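Local coordinates for protein pentalenene synthase (Streptomyces chartreusis NRRL 3882, PDB 6Q4S) that acts as a sesquiterpene synthase, probably cyclising (2E,6E)-farnesyl diphosphate to the bicyclic alcohol 7-epi-alpha-eudesmol with the help of magnesium, at residues Y58-W72 with H184-F196. Numbering follows the deposited sequence. Where two conformers were deposited one is given.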
ATOM      1  N   TYR A  58       5.201 -17.115 -15.184  1.00 27.84           N
ATOM      2  CA  TYR A  58       6.160 -17.325 -14.083  1.00 30.70           C
ATOM      3  C   TYR A  58       7.002 -18.592 -14.388  1.00 35.58           C
ATOM      4  O   TYR A  58       6.924 -19.576 -13.677  1.00 31.68           O
ATOM      5  CB  TYR A  58       5.412 -17.485 -12.756  1.00 31.67           C
ATOM      6  CG  TYR A  58       4.629 -16.220 -12.408  1.00 28.71           C
ATOM      7  CD1 TYR A  58       5.298 -15.021 -12.231  1.00 31.29           C
ATOM      8  CD2 TYR A  58       3.260 -16.234 -12.326  1.00 31.88           C
ATOM      9  CE1 TYR A  58       4.610 -13.847 -11.996  1.00 30.06           C
ATOM     10  CE2 TYR A  58       2.565 -15.054 -12.086  1.00 33.53           C
ATOM     11  CZ  TYR A  58       3.236 -13.881 -11.950  1.00 27.24           C
ATOM     12  OH  TYR A  58       2.599 -12.678 -11.665  1.00 31.34           O
ATOM     13  N   PRO A  59       7.751 -18.576 -15.486  1.00 32.95           N
ATOM     14  CA  PRO A  59       8.315 -19.883 -15.936  1.00 37.81           C
ATOM     15  C   PRO A  59       9.429 -20.466 -15.074  1.00 37.12           C
ATOM     16  O   PRO A  59       9.725 -21.658 -15.227  1.00 40.80           O
ATOM     17  CB  PRO A  59       8.845 -19.556 -17.333  1.00 36.86           C
ATOM     18  CG  PRO A  59       9.216 -18.117 -17.211  1.00 36.75           C
ATOM     19  CD  PRO A  59       8.072 -17.511 -16.433  1.00 35.77           C
ATOM     20  N   HIS A  60      10.025 -19.657 -14.194  1.00 40.69           N
ATOM     21  CA  HIS A  60      11.126 -20.085 -13.325  1.00 40.00           C
ATOM     22  C   HIS A  60      10.705 -20.560 -11.950  1.00 42.39           C
ATOM     23  O   HIS A  60      11.567 -20.786 -11.155  1.00 39.90           O
ATOM     24  CB  HIS A  60      12.160 -18.997 -13.177  1.00 41.92           C
ATOM     25  CG  HIS A  60      12.786 -18.590 -14.460  1.00 50.89           C
ATOM     26  ND1 HIS A  60      13.629 -19.415 -15.174  1.00 50.10           N
ATOM     27  CD2 HIS A  60      12.719 -17.423 -15.150  1.00 51.64           C
ATOM     28  CE1 HIS A  60      14.026 -18.781 -16.265  1.00 51.51           C
ATOM     29  NE2 HIS A  60      13.511 -17.561 -16.257  1.00 48.12           N
ATOM     30  N   ALA A  61       9.407 -20.722 -11.688  1.00 36.09           N
ATOM     31  CA  ALA A  61       8.953 -21.009 -10.356  1.00 37.09           C
ATOM     32  C   ALA A  61       9.356 -22.425 -10.018  1.00 41.90           C
ATOM     33  O   ALA A  61       9.267 -23.320 -10.891  1.00 34.87           O
ATOM     34  CB  ALA A  61       7.452 -20.878 -10.280  1.00 33.94           C
ATOM     35  N   SER A  62       9.709 -22.669  -8.745  1.00 38.15           N
ATOM     36  CA  SER A  62       9.779 -24.039  -8.286  1.00 36.11           C
ATOM     37  C   SER A  62       8.417 -24.660  -8.402  1.00 40.45           C
ATOM     38  O   SER A  62       7.404 -23.930  -8.557  1.00 34.60           O
ATOM     39  CB  SER A  62      10.227 -24.092  -6.836  1.00 37.62           C
ATOM     40  OG  SER A  62       9.177 -23.646  -6.017  1.00 36.07           O
ATOM     41  N   ALA A  63       8.345 -25.983  -8.271  1.00 31.83           N
ATOM     42  CA  ALA A  63       7.116 -26.655  -8.420  1.00 34.52           C
ATOM     43  C   ALA A  63       6.101 -26.288  -7.347  1.00 35.84           C
ATOM     44  O   ALA A  63       4.878 -26.241  -7.637  1.00 37.77           O
ATOM     45  CB  ALA A  63       7.312 -28.162  -8.464  1.00 38.20           C
ATOM     46  N   ASP A  64       6.528 -26.103  -6.094  1.00 34.30           N
ATOM     47  CA  ASP A  64       5.541 -25.838  -5.066  1.00 36.59           C
ATOM     48  C   ASP A  64       5.026 -24.368  -5.224  1.00 33.67           C
ATOM     49  O   ASP A  64       3.899 -24.075  -4.876  1.00 35.49           O
ATOM     50  CB  ASP A  64       6.120 -26.015  -3.673  1.00 42.55           C
ATOM     51  CG  ASP A  64       6.469 -27.480  -3.342  1.00 54.38           C
ATOM     52  OD1 ASP A  64       5.757 -28.428  -3.777  1.00 54.34           O
ATOM     53  OD2 ASP A  64       7.454 -27.640  -2.602  1.00 62.13           O
ATOM     54  N   ASP A  65       5.930 -23.486  -5.586  1.00 32.68           N
ATOM     55  CA  ASP A  65       5.596 -22.072  -5.832  1.00 37.03           C
ATOM     56  C   ASP A  65       4.731 -21.900  -7.081  1.00 39.42           C
ATOM     57  O   ASP A  65       3.871 -21.029  -7.119  1.00 39.84           O
ATOM     58  CB  ASP A  65       6.856 -21.263  -5.974  1.00 34.13           C
ATOM     59  CG  ASP A  65       7.598 -21.098  -4.653  1.00 36.54           C
ATOM     60  OD1 ASP A  65       7.003 -21.292  -3.566  1.00 33.01           O
ATOM     61  OD2 ASP A  65       8.744 -20.611  -4.685  1.00 36.91           O
ATOM     62  N   MET A  66       4.861 -22.794  -8.049  1.00 35.79           N
ATOM     63  CA  MET A  66       3.964 -22.769  -9.201  1.00 33.16           C
ATOM     64  C   MET A  66       2.550 -23.045  -8.751  1.00 33.23           C
ATOM     65  O   MET A  66       1.586 -22.387  -9.209  1.00 30.02           O
ATOM     66  CB  MET A  66       4.398 -23.752 -10.300  1.00 33.46           C
ATOM     67  CG  MET A  66       3.531 -23.715 -11.544  1.00 36.85           C
ATOM     68  SD  MET A  66       3.288 -22.088 -12.349  1.00 40.35           S
ATOM     69  CE  MET A  66       4.938 -21.779 -12.761  1.00 35.77           C
ATOM     70  N   VAL A  67       2.393 -23.955  -7.788  1.00 30.24           N
ATOM     71  CA  VAL A  67       1.072 -24.191  -7.219  1.00 30.60           C
ATOM     72  C   VAL A  67       0.441 -22.891  -6.548  1.00 32.69           C
ATOM     73  O   VAL A  67      -0.690 -22.585  -6.809  1.00 30.67           O
ATOM     74  CB  VAL A  67       1.049 -25.325  -6.164  1.00 35.21           C
ATOM     75  CG1 VAL A  67      -0.401 -25.518  -5.694  1.00 33.57           C
ATOM     76  CG2 VAL A  67       1.533 -26.650  -6.796  1.00 34.73           C
ATOM     77  N   VAL A  68       1.228 -22.213  -5.732  1.00 36.64           N
ATOM     78  CA  VAL A  68       0.820 -20.986  -5.035  1.00 34.59           C
ATOM     79  C   VAL A  68       0.447 -19.938  -6.100  1.00 34.99           C
ATOM     80  O   VAL A  68      -0.588 -19.288  -5.989  1.00 34.37           O
ATOM     81  CB  VAL A  68       1.980 -20.498  -4.162  1.00 37.42           C
ATOM     82  CG1 VAL A  68       1.735 -19.069  -3.610  1.00 39.93           C
ATOM     83  CG2 VAL A  68       2.187 -21.454  -3.009  1.00 40.23           C
ATOM     84  N   LEU A  69       1.258 -19.829  -7.153  1.00 32.15           N
ATOM     85  CA  LEU A  69       0.967 -18.886  -8.247  1.00 29.57           C
ATOM     86  C   LEU A  69      -0.330 -19.168  -8.994  1.00 34.22           C
ATOM     87  O   LEU A  69      -1.108 -18.243  -9.245  1.00 31.67           O
ATOM     88  CB  LEU A  69       2.160 -18.673  -9.153  1.00 30.51           C
ATOM     89  CG  LEU A  69       3.357 -17.993  -8.510  1.00 31.68           C
ATOM     90  CD1 LEU A  69       4.626 -18.386  -9.240  1.00 35.12           C
ATOM     91  CD2 LEU A  69       3.260 -16.458  -8.344  1.00 36.70           C
ATOM     92  N   MET A  70      -0.619 -20.426  -9.303  1.00 27.24           N
ATOM     93  CA  MET A  70      -1.867 -20.778  -9.900  1.00 30.51           C
ATOM     94  C   MET A  70      -3.020 -20.497  -8.955  1.00 31.75           C
ATOM     95  O   MET A  70      -4.095 -20.043  -9.376  1.00 32.11           O
ATOM     96  CB  MET A  70      -1.934 -22.235 -10.310  1.00 26.39           C
ATOM     97  CG  MET A  70      -0.854 -22.599 -11.349  1.00 30.43           C
ATOM     98  SD  MET A  70      -0.995 -24.358 -11.756  1.00 32.64           S
ATOM     99  CE  MET A  70       0.135 -24.314 -13.160  1.00 31.61           C
ATOM    100  N   ASN A  71      -2.824 -20.808  -7.671  1.00 31.14           N
ATOM    101  CA  ASN A  71      -3.880 -20.570  -6.741  1.00 31.48           C
ATOM    102  C   ASN A  71      -4.239 -19.009  -6.751  1.00 29.71           C
ATOM    103  O   ASN A  71      -5.412 -18.612  -6.832  1.00 31.01           O
ATOM    104  CB  ASN A  71      -3.482 -21.070  -5.332  1.00 30.19           C
ATOM    105  CG  ASN A  71      -3.330 -22.588  -5.252  1.00 28.37           C
ATOM    106  OD1 ASN A  71      -3.844 -23.346  -6.086  1.00 27.23           O
ATOM    107  ND2 ASN A  71      -2.743 -23.027  -4.147  1.00 28.48           N
ATOM    108  N   TRP A  72      -3.232 -18.207  -6.587  1.00 31.56           N
ATOM    109  CA  TRP A  72      -3.369 -16.750  -6.686  1.00 37.72           C
ATOM    110  C   TRP A  72      -4.049 -16.262  -7.962  1.00 38.39           C
ATOM    111  O   TRP A  72      -5.059 -15.576  -7.902  1.00 35.62           O
ATOM    112  CB  TRP A  72      -2.027 -16.157  -6.630  1.00 37.71           C
ATOM    113  CG  TRP A  72      -1.996 -14.701  -6.647  1.00 34.47           C
ATOM    114  CD1 TRP A  72      -2.805 -13.838  -5.984  1.00 40.20           C
ATOM    115  CD2 TRP A  72      -1.086 -13.934  -7.363  1.00 36.25           C
ATOM    116  NE1 TRP A  72      -2.438 -12.543  -6.238  1.00 34.10           N
ATOM    117  CE2 TRP A  72      -1.391 -12.568  -7.109  1.00 36.13           C
ATOM    118  CE3 TRP A  72      -0.050 -14.245  -8.237  1.00 34.76           C
ATOM    119  CZ2 TRP A  72      -0.620 -11.537  -7.624  1.00 38.33           C
ATOM    120  CZ3 TRP A  72       0.671 -13.249  -8.770  1.00 35.22           C
ATOM    121  CH2 TRP A  72       0.395 -11.897  -8.471  1.00 40.05           C
ATOM    122  N   HIS A 184       1.043  -4.342 -12.945  1.00 28.53           N
ATOM    123  CA  HIS A 184       2.124  -3.928 -12.074  1.00 27.30           C
ATOM    124  C   HIS A 184       2.401  -5.002 -10.984  1.00 29.21           C
ATOM    125  O   HIS A 184       3.569  -5.357 -10.746  1.00 28.70           O
ATOM    126  CB  HIS A 184       1.823  -2.557 -11.437  1.00 29.33           C
ATOM    127  CG  HIS A 184       1.922  -1.429 -12.429  1.00 31.62           C
ATOM    128  ND1 HIS A 184       0.947  -1.164 -13.370  1.00 35.01           N
ATOM    129  CD2 HIS A 184       2.902  -0.521 -12.637  1.00 31.52           C
ATOM    130  CE1 HIS A 184       1.341  -0.140 -14.117  1.00 32.98           C
ATOM    131  NE2 HIS A 184       2.517   0.270 -13.681  1.00 34.24           N
ATOM    132  N   HIS A 185       1.347  -5.452 -10.304  1.00 27.27           N
ATOM    133  CA  HIS A 185       1.515  -6.452  -9.214  1.00 29.87           C
ATOM    134  C   HIS A 185       1.917  -7.803  -9.832  1.00 30.53           C
ATOM    135  O   HIS A 185       2.653  -8.630  -9.178  1.00 30.81           O
ATOM    136  CB  HIS A 185       0.278  -6.604  -8.318  1.00 28.17           C
ATOM    137  CG  HIS A 185      -0.941  -7.096  -9.017  1.00 29.57           C
ATOM    138  ND1 HIS A 185      -1.149  -8.428  -9.336  1.00 34.42           N
ATOM    139  CD2 HIS A 185      -2.083  -6.458  -9.365  1.00 27.70           C
ATOM    140  CE1 HIS A 185      -2.317  -8.571  -9.912  1.00 28.99           C
ATOM    141  NE2 HIS A 185      -2.915  -7.391  -9.911  1.00 34.32           N
ATOM    142  N   SER A 186       1.424  -8.039 -11.063  1.00 29.69           N
ATOM    143  CA  SER A 186       1.791  -9.289 -11.802  1.00 28.38           C
ATOM    144  C   SER A 186       3.282  -9.382 -12.051  1.00 28.13           C
ATOM    145  O   SER A 186       3.867 -10.484 -11.872  1.00 28.96           O
ATOM    146  CB  SER A 186       0.944  -9.467 -13.059  1.00 28.71           C
ATOM    147  OG  SER A 186      -0.429  -9.384 -12.738  1.00 26.42           O
ATOM    148  N   ILE A 187       3.892  -8.264 -12.447  1.00 28.81           N
ATOM    149  CA  ILE A 187       5.333  -8.148 -12.645  1.00 31.52           C
ATOM    150  C   ILE A 187       6.074  -8.258 -11.333  1.00 29.99           C
ATOM    151  O   ILE A 187       7.063  -9.022 -11.215  1.00 30.79           O
ATOM    152  CB  ILE A 187       5.717  -6.851 -13.357  1.00 35.85           C
ATOM    153  CG1 ILE A 187       5.261  -6.907 -14.828  1.00 32.78           C
ATOM    154  CG2 ILE A 187       7.240  -6.630 -13.336  1.00 34.93           C
ATOM    155  CD1 ILE A 187       5.030  -5.524 -15.438  1.00 35.21           C
ATOM    156  N   ASP A 188       5.553  -7.588 -10.303  1.00 28.81           N
ATOM    157  CA  ASP A 188       6.156  -7.660  -8.965  1.00 31.15           C
ATOM    158  C   ASP A 188       6.302  -9.135  -8.530  1.00 29.55           C
ATOM    159  O   ASP A 188       7.296  -9.495  -7.946  1.00 31.24           O
ATOM    160  CB  ASP A 188       5.314  -6.940  -7.918  1.00 31.71           C
ATOM    161  CG  ASP A 188       5.238  -5.429  -8.116  1.00 29.67           C
ATOM    162  OD1 ASP A 188       6.137  -4.805  -8.713  1.00 29.48           O
ATOM    163  OD2 ASP A 188       4.281  -4.845  -7.606  1.00 31.40           O
ATOM    164  N   ALA A 189       5.324  -9.977  -8.822  1.00 30.40           N
ATOM    165  CA  ALA A 189       5.390 -11.311  -8.324  1.00 29.54           C
ATOM    166  C   ALA A 189       6.498 -12.117  -9.031  1.00 36.78           C
ATOM    167  O   ALA A 189       6.785 -13.234  -8.595  1.00 32.19           O
ATOM    168  CB  ALA A 189       4.075 -12.022  -8.498  1.00 29.38           C
ATOM    169  N   GLY A 190       7.034 -11.620 -10.156  1.00 28.97           N
ATOM    170  CA  GLY A 190       8.098 -12.318 -10.830  1.00 33.22           C
ATOM    171  C   GLY A 190       9.332 -12.498  -9.930  1.00 39.56           C
ATOM    172  O   GLY A 190      10.042 -13.514 -10.002  1.00 37.88           O
ATOM    173  N   GLU A 191       9.561 -11.510  -9.085  1.00 34.49           N
ATOM    174  CA  GLU A 191      10.682 -11.496  -8.156  1.00 31.99           C
ATOM    175  C   GLU A 191      10.430 -12.631  -7.110  1.00 33.21           C
ATOM    176  O   GLU A 191      11.316 -13.437  -6.845  1.00 33.14           O
ATOM    177  CB  GLU A 191      10.751 -10.135  -7.458  1.00 31.02           C
ATOM    178  CG  GLU A 191      11.343  -9.042  -8.297  1.00 35.38           C
ATOM    179  CD  GLU A 191      10.957  -7.651  -7.834  1.00 34.49           C
ATOM    180  OE1 GLU A 191      11.726  -6.962  -7.106  1.00 34.72           O
ATOM    181  OE2 GLU A 191       9.841  -7.244  -8.176  1.00 36.50           O
ATOM    182  N   ARG A 192       9.209 -12.758  -6.596  1.00 33.75           N
ATOM    183  CA  ARG A 192       8.899 -13.878  -5.706  1.00 34.00           C
ATOM    184  C   ARG A 192       9.079 -15.250  -6.359  1.00 36.02           C
ATOM    185  O   ARG A 192       9.595 -16.151  -5.701  1.00 35.57           O
ATOM    186  CB  ARG A 192       7.492 -13.749  -5.106  1.00 30.75           C
ATOM    187  CG  ARG A 192       6.933 -14.976  -4.396  1.00 29.69           C
ATOM    188  CD  ARG A 192       7.848 -15.250  -3.193  1.00 31.48           C
ATOM    189  NE  ARG A 192       7.257 -16.317  -2.416  1.00 30.44           N
ATOM    190  CZ  ARG A 192       7.517 -17.604  -2.633  1.00 34.44           C
ATOM    191  NH1 ARG A 192       8.315 -17.946  -3.605  1.00 35.33           N
ATOM    192  NH2 ARG A 192       6.974 -18.557  -1.906  1.00 30.86           N
ATOM    193  N   SER A 193       8.631 -15.383  -7.603  0.50 31.90           N
ATOM    194  CA  SER A 193       8.619 -16.637  -8.315  0.50 34.58           C
ATOM    195  C   SER A 193      10.017 -17.179  -8.624  0.50 35.71           C
ATOM    196  O   SER A 193      10.227 -18.392  -8.612  0.50 40.76           O
ATOM    197  CB  SER A 193       7.869 -16.465  -9.622  0.50 36.21           C
ATOM    198  OG  SER A 193       8.008 -17.619 -10.394  0.50 32.60           O
ATOM    199  N   ARG A 194      10.944 -16.279  -8.896  1.00 33.54           N
ATOM    200  CA  ARG A 194      12.268 -16.608  -9.307  1.00 39.75           C
ATOM    201  C   ARG A 194      13.318 -16.401  -8.232  1.00 40.30           C
ATOM    202  O   ARG A 194      14.415 -16.908  -8.363  1.00 43.72           O
ATOM    203  CB  ARG A 194      12.597 -15.801 -10.519  1.00 38.98           C
ATOM    204  CG  ARG A 194      13.826 -16.316 -11.267  1.00 46.18           C
ATOM    205  CD  ARG A 194      14.058 -15.482 -12.510  1.00 45.90           C
ATOM    206  NE  ARG A 194      15.145 -16.013 -13.307  1.00 50.23           N
ATOM    207  CZ  ARG A 194      15.545 -15.529 -14.467  1.00 49.91           C
ATOM    208  NH1 ARG A 194      14.961 -14.472 -15.039  1.00 50.38           N
ATOM    209  NH2 ARG A 194      16.553 -16.119 -15.060  1.00 54.51           N
ATOM    210  N   GLY A 195      13.023 -15.631  -7.198  1.00 39.90           N
ATOM    211  CA  GLY A 195      13.874 -15.560  -5.994  1.00 36.10           C
ATOM    212  C   GLY A 195      14.929 -14.515  -6.130  1.00 41.45           C
ATOM    213  O   GLY A 195      16.079 -14.774  -5.863  1.00 44.75           O
ATOM    214  N   PHE A 196      14.558 -13.315  -6.559  1.00 37.43           N
ATOM    215  CA  PHE A 196      15.445 -12.215  -6.520  1.00 34.95           C
ATOM    216  C   PHE A 196      14.604 -10.971  -6.201  1.00 34.45           C
ATOM    217  O   PHE A 196      13.397 -11.056  -6.188  1.00 38.29           O
ATOM    218  CB  PHE A 196      16.161 -12.070  -7.877  1.00 37.82           C
ATOM    219  CG  PHE A 196      15.256 -11.567  -9.000  1.00 37.13           C
ATOM    220  CD1 PHE A 196      14.371 -12.418  -9.626  1.00 36.00           C
ATOM    221  CD2 PHE A 196      15.259 -10.243  -9.368  1.00 37.70           C
ATOM    222  CE1 PHE A 196      13.513 -11.964 -10.624  1.00 33.50           C
ATOM    223  CE2 PHE A 196      14.394  -9.780 -10.367  1.00 36.44           C
ATOM    224  CZ  PHE A 196      13.497 -10.641 -10.962  1.00 31.28           C
TER
HETATM  225  O   HOH W   1      14.214 -19.893  -9.256  1.00 61.57           O
HETATM  226  O   HOH W   2      10.124 -20.543  -7.036  1.00 31.88           O
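Asp-65 OD2 is gripped twice: Arg-192 NH1 donates to it at 2.9 Å, and a water donates to it at 2.7 Å. Arg-192 NH2 also reaches Asp-65 OD1, so the salt bridge is end-on, one nitrogen to each oxygen. The two flat groups stand nearly upright to each other, planes 78° apart, and both nitrogens come from above the carboxylate plane. A turn about the CB-CG bond of Arg-192 (chi2 63°) bends the chain and helps bring its guanidinium to the aspartate. The same water donates to Ser-193 O and accepts from Ser-62 N, tying the N-cap of helix 63-79 to the last turn of helix 183-194.

Deeper in, Tyr-58 OH donates to Ser-186 O at 2.5 Å, in the carbonyl plane and on a lone pair. This bond holds the rim of the phenol against the helix backbone. Ala-189 CB packs against both Tyr-58 OH and Trp-72 CZ3, 3.6 Å from each. Trp-72 meets His-185 rim to rim. Close by the water, Ala-61 CA makes a CA-H...O contact of 3.4 Å with Ser-193 O.

At the partly exposed end, the guanidinium of Arg-194 lies flat on the His-60 ring, centres 3.7 Å apart. Its extended chain runs alongside the histidine, and NH1 is salt-bridged to Glu-299.

Helical segments 63-72 and 184-194 run roughly antiparallel (155°) in the all-helical terpene synthase fold. Helix 19-32 packs against 63-72, helix 136-161 against 184-196, and helix 288-313 touches both segments.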